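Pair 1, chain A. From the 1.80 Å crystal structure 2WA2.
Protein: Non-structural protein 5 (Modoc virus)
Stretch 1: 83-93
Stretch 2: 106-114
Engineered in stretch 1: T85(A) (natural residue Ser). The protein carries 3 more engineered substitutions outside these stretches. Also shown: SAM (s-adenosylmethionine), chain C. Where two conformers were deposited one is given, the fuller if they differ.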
# COMPACT_ATOMS: atom_id res chain seq x y z
N LYS A 83 15.02 6.31 3.00
CA LYS A 83 16.36 6.53 3.57
C LYS A 83 16.93 5.36 4.35
O LYS A 83 16.19 4.55 4.93
CB LYS A 83 16.37 7.79 4.47
CG LYS A 83 15.59 7.62 5.74
CD LYS A 83 15.84 8.74 6.73
CE LYS A 83 14.72 8.84 7.73
NZ LYS A 83 14.70 7.69 8.70
N GLY A 84 18.27 5.30 4.40
CA GLY A 84 18.96 4.30 5.22
C GLY A 84 18.63 2.89 4.80
O GLY A 84 18.65 2.58 3.61
N THR A 85 18.35 2.04 5.80
CA THR A 85 17.88 0.67 5.62
C THR A 85 16.36 0.67 5.33
O THR A 85 15.53 1.01 6.20
CB THR A 85 18.22 -0.18 6.84
OG1 THR A 85 19.64 -0.15 7.04
CG2 THR A 85 17.72 -1.67 6.66
N VAL A 86 16.02 0.30 4.10
CA VAL A 86 14.64 0.22 3.67
C VAL A 86 14.24 -1.24 3.67
O VAL A 86 14.97 -2.09 3.11
CB VAL A 86 14.46 0.80 2.23
CG1 VAL A 86 12.98 0.68 1.75
CG2 VAL A 86 14.89 2.26 2.16
N VAL A 87 13.13 -1.55 4.31
CA VAL A 87 12.51 -2.87 4.14
C VAL A 87 11.35 -2.77 3.17
O VAL A 87 10.61 -1.78 3.16
CB VAL A 87 12.08 -3.58 5.47
CG1 VAL A 87 13.29 -4.06 6.23
CG2 VAL A 87 11.18 -2.72 6.35
N ASP A 88 11.24 -3.77 2.30
CA ASP A 88 10.15 -3.83 1.36
C ASP A 88 9.43 -5.14 1.62
O ASP A 88 9.88 -6.21 1.19
CB ASP A 88 10.65 -3.68 -0.07
CG ASP A 88 9.51 -3.63 -1.10
OD1 ASP A 88 8.34 -3.54 -0.69
OD2 ASP A 88 9.79 -3.75 -2.31
N LEU A 89 8.35 -5.06 2.40
CA LEU A 89 7.56 -6.22 2.76
C LEU A 89 6.50 -6.53 1.72
O LEU A 89 5.68 -5.66 1.37
CB LEU A 89 6.95 -6.03 4.16
CG LEU A 89 8.00 -5.69 5.23
CD1 LEU A 89 7.34 -5.22 6.49
CD2 LEU A 89 8.98 -6.87 5.53
N GLY A 90 6.52 -7.75 1.20
CA GLY A 90 5.61 -8.12 0.11
C GLY A 90 6.10 -7.48 -1.18
O GLY A 90 5.38 -6.74 -1.82
N CYS A 91 7.35 -7.75 -1.54
CA CYS A 91 7.96 -7.03 -2.65
C CYS A 91 7.47 -7.50 -4.02
O CYS A 91 7.59 -6.76 -5.02
CB CYS A 91 9.50 -7.06 -2.52
SG CYS A 91 10.25 -8.65 -2.94
N GLY A 92 6.92 -8.71 -4.08
CA GLY A 92 6.53 -9.28 -5.37
C GLY A 92 7.66 -9.19 -6.38
O GLY A 92 8.81 -9.57 -6.07
N ARG A 93 7.36 -8.66 -7.56
CA ARG A 93 8.39 -8.49 -8.62
C ARG A 93 9.51 -7.55 -8.17
O ARG A 93 10.62 -7.63 -8.66
CB ARG A 93 7.77 -8.01 -9.93
CG ARG A 93 6.76 -8.99 -10.47
CD ARG A 93 6.17 -8.59 -11.84
NE ARG A 93 5.01 -9.42 -12.18
CZ ARG A 93 4.32 -9.33 -13.32
NH1 ARG A 93 4.66 -8.44 -14.24
NH2 ARG A 93 3.28 -10.13 -13.53
N VAL A 106 18.94 6.35 0.44
CA VAL A 106 18.88 4.91 0.72
C VAL A 106 20.25 4.26 0.66
O VAL A 106 20.98 4.43 -0.32
CB VAL A 106 17.95 4.22 -0.30
CG1 VAL A 106 17.91 2.71 -0.07
CG2 VAL A 106 16.53 4.80 -0.16
N ARG A 107 20.56 3.49 1.71
CA ARG A 107 21.82 2.77 1.83
C ARG A 107 21.72 1.29 1.47
O ARG A 107 22.65 0.73 0.90
CB ARG A 107 22.40 2.95 3.23
CG ARG A 107 23.05 4.33 3.39
CD ARG A 107 23.71 4.47 4.75
NE ARG A 107 25.15 4.17 4.71
CZ ARG A 107 25.68 2.98 5.00
NH1 ARG A 107 24.91 1.94 5.34
NH2 ARG A 107 27.01 2.81 4.93
N GLU A 108 20.60 0.66 1.80
CA GLU A 108 20.34 -0.73 1.40
C GLU A 108 18.84 -1.03 1.38
O GLU A 108 18.04 -0.35 2.03
CB GLU A 108 21.05 -1.70 2.35
CG GLU A 108 20.52 -1.64 3.76
CD GLU A 108 21.23 -2.59 4.70
OE1 GLU A 108 22.06 -3.42 4.24
OE2 GLU A 108 20.96 -2.50 5.92
N VAL A 109 18.46 -2.05 0.61
CA VAL A 109 17.07 -2.47 0.55
C VAL A 109 16.99 -3.97 0.83
O VAL A 109 17.64 -4.77 0.17
CB VAL A 109 16.43 -2.14 -0.81
CG1 VAL A 109 14.94 -2.53 -0.81
CG2 VAL A 109 16.55 -0.67 -1.12
N LYS A 110 16.24 -4.32 1.85
CA LYS A 110 15.98 -5.68 2.21
C LYS A 110 14.51 -5.96 1.84
O LYS A 110 13.56 -5.43 2.47
CB LYS A 110 16.26 -5.86 3.70
CG LYS A 110 17.72 -5.54 4.09
CD LYS A 110 17.93 -5.93 5.54
CE LYS A 110 19.35 -5.68 6.03
NZ LYS A 110 19.43 -6.03 7.52
N ALA A 111 14.35 -6.78 0.81
CA ALA A 111 13.07 -7.06 0.15
C ALA A 111 12.62 -8.52 0.40
O ALA A 111 13.42 -9.45 0.33
CB ALA A 111 13.21 -6.78 -1.35
N TYR A 112 11.34 -8.69 0.73
CA TYR A 112 10.80 -9.98 1.16
C TYR A 112 9.47 -10.27 0.49
O TYR A 112 8.61 -9.38 0.42
CB TYR A 112 10.65 -10.01 2.70
CG TYR A 112 11.94 -9.78 3.42
CD1 TYR A 112 12.81 -10.85 3.70
CD2 TYR A 112 12.34 -8.49 3.78
CE1 TYR A 112 14.03 -10.63 4.35
CE2 TYR A 112 13.57 -8.25 4.45
CZ TYR A 112 14.39 -9.32 4.72
OH TYR A 112 15.60 -9.13 5.36
N THR A 113 9.28 -11.50 0.01
CA THR A 113 7.98 -11.85 -0.56
C THR A 113 7.75 -13.37 -0.50
O THR A 113 8.71 -14.15 -0.37
CB THR A 113 7.83 -11.27 -1.99
OG1 THR A 113 6.44 -11.10 -2.31
CG2 THR A 113 8.58 -12.10 -3.04
N LEU A 114 6.49 -13.77 -0.55
CA LEU A 114 6.12 -15.18 -0.50
C LEU A 114 6.72 -15.95 -1.67
O LEU A 114 7.43 -16.93 -1.46
CB LEU A 114 4.61 -15.32 -0.54
CG LEU A 114 3.79 -15.45 0.72
CD1 LEU A 114 2.41 -15.85 0.25
CD2 LEU A 114 4.35 -16.51 1.69
N SAM C . 5.17 -3.21 -4.57
CA SAM C . 5.08 -4.34 -5.55
C SAM C . 5.83 -4.00 -6.84
O SAM C . 6.17 -2.82 -7.04
OXT SAM C . 6.11 -4.84 -7.71
CB SAM C . 3.61 -4.64 -5.87
CG SAM C . 2.85 -5.28 -4.72
SD SAM C . 3.15 -7.06 -4.78
CE SAM C . 1.81 -7.52 -5.93
C5' SAM C . 2.37 -7.65 -3.26
C4' SAM C . 3.06 -8.97 -2.93
O4' SAM C . 2.93 -9.31 -1.57
C3' SAM C . 2.45 -10.14 -3.71
O3' SAM C . 3.38 -10.51 -4.69
C2' SAM C . 2.26 -11.25 -2.69
O2' SAM C . 2.83 -12.44 -3.19
C1' SAM C . 3.04 -10.72 -1.49
N9 SAM C . 2.54 -11.22 -0.21
C8 SAM C . 1.22 -11.33 0.16
N7 SAM C . 1.17 -11.81 1.41
C5 SAM C . 2.45 -12.00 1.82
C6 SAM C . 2.99 -12.48 3.02
N6 SAM C . 2.23 -12.88 4.02
N1 SAM C . 4.37 -12.53 3.15
C2 SAM C . 5.19 -12.14 2.12
N3 SAM C . 4.68 -11.67 0.93
C4 SAM C . 3.32 -11.62 0.81

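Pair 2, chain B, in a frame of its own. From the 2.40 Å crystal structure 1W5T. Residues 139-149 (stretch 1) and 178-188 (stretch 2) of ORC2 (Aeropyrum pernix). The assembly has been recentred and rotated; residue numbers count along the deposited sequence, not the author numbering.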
# COMPACT_ATOMS: atom_id res chain seq x y z
N TYR B 139 21.29 3.64 16.71
CA TYR B 139 20.44 4.42 15.80
C TYR B 139 19.07 3.71 15.63
O TYR B 139 18.96 2.50 15.83
CB TYR B 139 21.16 4.54 14.48
CG TYR B 139 22.52 5.16 14.65
CD1 TYR B 139 23.66 4.39 15.00
CD2 TYR B 139 22.68 6.52 14.49
CE1 TYR B 139 24.92 5.00 15.18
CE2 TYR B 139 23.91 7.14 14.64
CZ TYR B 139 25.02 6.39 14.97
OH TYR B 139 26.21 7.08 15.09
N LEU B 140 18.02 4.47 15.30
CA LEU B 140 16.69 3.89 15.21
C LEU B 140 16.06 4.32 13.90
O LEU B 140 15.90 5.50 13.63
CB LEU B 140 15.83 4.34 16.40
CG LEU B 140 14.33 3.96 16.50
CD1 LEU B 140 14.09 2.47 16.87
CD2 LEU B 140 13.60 4.88 17.46
N LEU B 141 15.71 3.35 13.08
CA LEU B 141 15.01 3.62 11.85
C LEU B 141 13.55 3.13 12.03
O LEU B 141 13.29 1.95 12.29
CB LEU B 141 15.75 3.00 10.69
CG LEU B 141 15.30 3.14 9.24
CD1 LEU B 141 14.65 4.49 8.98
CD2 LEU B 141 16.48 2.94 8.36
N VAL B 142 12.63 4.10 11.97
CA VAL B 142 11.23 3.87 12.25
C VAL B 142 10.40 3.77 10.95
O VAL B 142 10.38 4.70 10.14
CB VAL B 142 10.65 5.03 13.14
CG1 VAL B 142 9.18 4.71 13.55
CG2 VAL B 142 11.52 5.26 14.39
N ILE B 143 9.74 2.64 10.73
CA ILE B 143 8.73 2.57 9.66
C ILE B 143 7.36 2.96 10.24
O ILE B 143 6.90 2.32 11.18
CB ILE B 143 8.59 1.14 9.05
CG1 ILE B 143 9.95 0.58 8.59
CG2 ILE B 143 7.51 1.12 7.92
CD1 ILE B 143 9.94 -0.89 8.22
N LEU B 144 6.73 4.00 9.67
CA LEU B 144 5.34 4.30 10.00
C LEU B 144 4.49 3.95 8.80
O LEU B 144 4.37 4.76 7.88
CB LEU B 144 5.10 5.77 10.37
CG LEU B 144 5.91 6.40 11.51
CD1 LEU B 144 5.75 7.92 11.57
CD2 LEU B 144 5.52 5.74 12.83
N ASP B 145 3.90 2.76 8.85
CA ASP B 145 2.97 2.21 7.87
C ASP B 145 1.55 2.76 7.96
O ASP B 145 1.10 3.19 9.02
CB ASP B 145 2.91 0.69 8.01
CG ASP B 145 2.76 -0.03 6.69
OD1 ASP B 145 2.38 0.59 5.65
OD2 ASP B 145 3.01 -1.24 6.58
N GLU B 146 0.84 2.71 6.84
CA GLU B 146 -0.50 3.28 6.75
C GLU B 146 -0.45 4.70 7.27
O GLU B 146 -1.32 5.10 8.04
CB GLU B 146 -1.54 2.47 7.55
CG GLU B 146 -1.69 0.99 7.20
CD GLU B 146 -2.32 0.72 5.84
OE1 GLU B 146 -2.38 -0.45 5.42
OE2 GLU B 146 -2.76 1.66 5.17
N PHE B 147 0.56 5.45 6.80
CA PHE B 147 0.84 6.79 7.29
C PHE B 147 -0.34 7.71 7.02
O PHE B 147 -0.65 8.58 7.85
CB PHE B 147 2.13 7.35 6.65
CG PHE B 147 2.51 8.71 7.17
CD1 PHE B 147 2.95 8.88 8.50
CD2 PHE B 147 2.40 9.83 6.36
CE1 PHE B 147 3.29 10.13 8.97
CE2 PHE B 147 2.74 11.09 6.82
CZ PHE B 147 3.18 11.25 8.12
N GLN B 148 -1.02 7.50 5.89
CA GLN B 148 -2.17 8.31 5.54
C GLN B 148 -3.19 8.37 6.67
O GLN B 148 -3.82 9.39 6.84
CB GLN B 148 -2.82 7.88 4.22
CG GLN B 148 -3.73 6.66 4.31
CD GLN B 148 -2.98 5.38 4.58
OE1 GLN B 148 -1.73 5.29 4.44
NE2 GLN B 148 -3.72 4.36 4.94
N SER B 149 -3.34 7.30 7.46
CA SER B 149 -4.24 7.34 8.62
C SER B 149 -3.75 8.25 9.75
O SER B 149 -4.52 8.72 10.61
CB SER B 149 -4.58 5.94 9.15
OG SER B 149 -3.57 5.43 9.98
N ASN B 178 22.35 13.00 15.49
CA ASN B 178 20.99 12.62 15.08
C ASN B 178 20.87 11.10 14.96
O ASN B 178 21.64 10.48 14.20
CB ASN B 178 20.67 13.25 13.72
CG ASN B 178 20.72 14.79 13.75
OD1 ASN B 178 20.67 15.42 14.80
ND2 ASN B 178 20.82 15.38 12.58
N ARG B 179 19.92 10.48 15.67
CA ARG B 179 19.88 9.01 15.71
C ARG B 179 18.54 8.38 15.36
O ARG B 179 18.33 7.21 15.67
CB ARG B 179 20.30 8.52 17.10
CG ARG B 179 21.57 9.13 17.63
CD ARG B 179 22.06 8.40 18.85
NE ARG B 179 23.34 8.87 19.29
CZ ARG B 179 24.50 8.28 19.11
NH1 ARG B 179 24.64 7.11 18.47
NH2 ARG B 179 25.56 8.90 19.62
N ILE B 180 17.66 9.14 14.73
CA ILE B 180 16.32 8.64 14.36
C ILE B 180 16.00 9.03 12.92
O ILE B 180 16.02 10.22 12.59
CB ILE B 180 15.20 9.19 15.27
CG1 ILE B 180 15.48 8.94 16.74
CG2 ILE B 180 13.87 8.48 14.94
CD1 ILE B 180 14.46 9.56 17.62
N GLY B 181 15.71 8.05 12.07
CA GLY B 181 15.20 8.34 10.75
C GLY B 181 13.86 7.67 10.54
O GLY B 181 13.41 6.89 11.37
N PHE B 182 13.22 7.97 9.42
CA PHE B 182 11.86 7.56 9.17
C PHE B 182 11.64 7.06 7.78
O PHE B 182 12.18 7.59 6.84
CB PHE B 182 10.91 8.73 9.39
CG PHE B 182 10.78 9.12 10.81
CD1 PHE B 182 11.49 10.18 11.29
CD2 PHE B 182 9.92 8.44 11.66
CE1 PHE B 182 11.35 10.58 12.61
CE2 PHE B 182 9.82 8.81 13.00
CZ PHE B 182 10.54 9.90 13.46
N LEU B 183 10.83 6.02 7.67
CA LEU B 183 10.37 5.54 6.39
C LEU B 183 8.86 5.54 6.53
O LEU B 183 8.30 4.75 7.29
CB LEU B 183 10.89 4.14 6.16
CG LEU B 183 11.22 3.73 4.73
CD1 LEU B 183 11.16 2.26 4.53
CD2 LEU B 183 10.52 4.48 3.61
N LEU B 184 8.19 6.46 5.85
CA LEU B 184 6.72 6.53 5.93
C LEU B 184 6.18 5.65 4.82
O LEU B 184 6.76 5.61 3.72
CB LEU B 184 6.24 7.96 5.74
CG LEU B 184 7.01 9.04 6.54
CD1 LEU B 184 6.44 10.48 6.37
CD2 LEU B 184 7.04 8.68 8.03
N VAL B 185 5.13 4.89 5.09
CA VAL B 185 4.51 4.10 4.01
C VAL B 185 3.04 4.46 3.96
O VAL B 185 2.40 4.30 4.97
CB VAL B 185 4.66 2.60 4.28
CG1 VAL B 185 4.01 1.78 3.17
CG2 VAL B 185 6.12 2.24 4.46
N ALA B 186 2.55 4.96 2.81
CA ALA B 186 1.17 5.43 2.64
C ALA B 186 0.49 4.68 1.52
O ALA B 186 1.14 4.15 0.66
CB ALA B 186 1.11 6.91 2.35
N SER B 187 -0.83 4.66 1.49
CA SER B 187 -1.49 3.82 0.47
C SER B 187 -1.36 4.36 -0.95
O SER B 187 -1.31 3.58 -1.91
CB SER B 187 -2.94 3.55 0.83
OG SER B 187 -3.58 4.80 0.95
N ASP B 188 -1.26 5.68 -1.08
CA ASP B 188 -1.21 6.30 -2.38
C ASP B 188 -0.84 7.80 -2.27
O ASP B 188 -0.69 8.33 -1.16
CB ASP B 188 -2.57 6.10 -3.07
CG ASP B 188 -3.72 6.65 -2.26
OD1 ASP B 188 -4.49 5.87 -1.65
OD2 ASP B 188 -3.90 7.88 -2.15

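Where the two strands end, pair 1 leaves room and pair 2 fills it. In pair 1 the loop after the strand reads G90(A), C91(A), G92(A), and s-adenosylmethionine lies against it: G90(A) CA is 3.4 Å from SAM O4', and G92(A) CA is 3.4 Å from SAM O3'. A CB on either glycine would clash with the ligand, and both residues adopt positive phi, which by itself favours glycine. The matching positions in pair 2, E146(B), F147(B) and Q148(B), all carry large side chains, and two of them, F147(B) and Q148(B), point toward the neighbouring strand.

Beneath this difference lies one backbone design. Two parallel strands run side by side, with axes 4.7 Å apart and inclined by 17° in pair 1, 4.6 Å and 20° in pair 2; fourteen central residues superpose with an RMSD of 0.5 Å. The hydrogen-bond ladder is correspondingly conserved. V86(A) N donates to E108(A) O at 3.0 Å, as V142(B) N does to G181(B) O at 3.0 Å; K110(A) N reaches V86(A) O at 2.9 Å, as L183(B) N reaches V142(B) O at 2.8 Å. Even the turn out of the strand is kept: C91(A) N bonds to Y112(A) O at 2.8 Å, and its counterpart F147(B) N bonds to V185(B) O, also at 2.8 Å. The ladders part at the start, where a beta bulge lets G84(A) O accept from both R107(A) N, at 2.8 Å, and E108(A) N, at 3.3 Å. In pair 2 the register is regular, and L140(B) O takes G181(B) N at 3.0 Å.

On such a frame the same site can be packed in quite different ways. V86(A) and V142(B) coincide almost exactly, both in the t rotamer, yet V86(A) CB meets V109(A) CG2 at 4.2 Å while V142(B) CB meets the ring atom F182(B) CD2 at 3.8 Å. Farther along that face, D88(A) and A111(A) make a slim pair, their CB atoms 4.2 Å apart; the matching L144(B) and L184(B) close the space with branched ends, L144(B) CD1 lying 3.8 Å from L184(B) CD2. A111(A) CB then receives C91(A) SG at 3.8 Å. At the equivalent place L184(B) CD1 sits over the face of the F147(B) ring, 3.9 Å from its centroid, a CH-pi contact.

On the other face, one matched site trades a side-chain hydrogen bond for plain packing. The engineered T85(A) donates from OG1 to E108(A) OE2 at 2.9 Å, whereas L141(B), opposite a glycine, folds CD1 to within 3.6 Å of G181(B) O. Polarity reappears in pair 2 beyond the strands: Q148(B) OE1 accepts from S187(B) N at 3.1 Å. In pair 1 a side chain from the second stretch serves instead, T113(A) OG1 taking a weak hydrogen bond from G92(A) N at 3.0 Å. A common backbone thus fixes the sites, while side-chain size and polarity determine how each is filled.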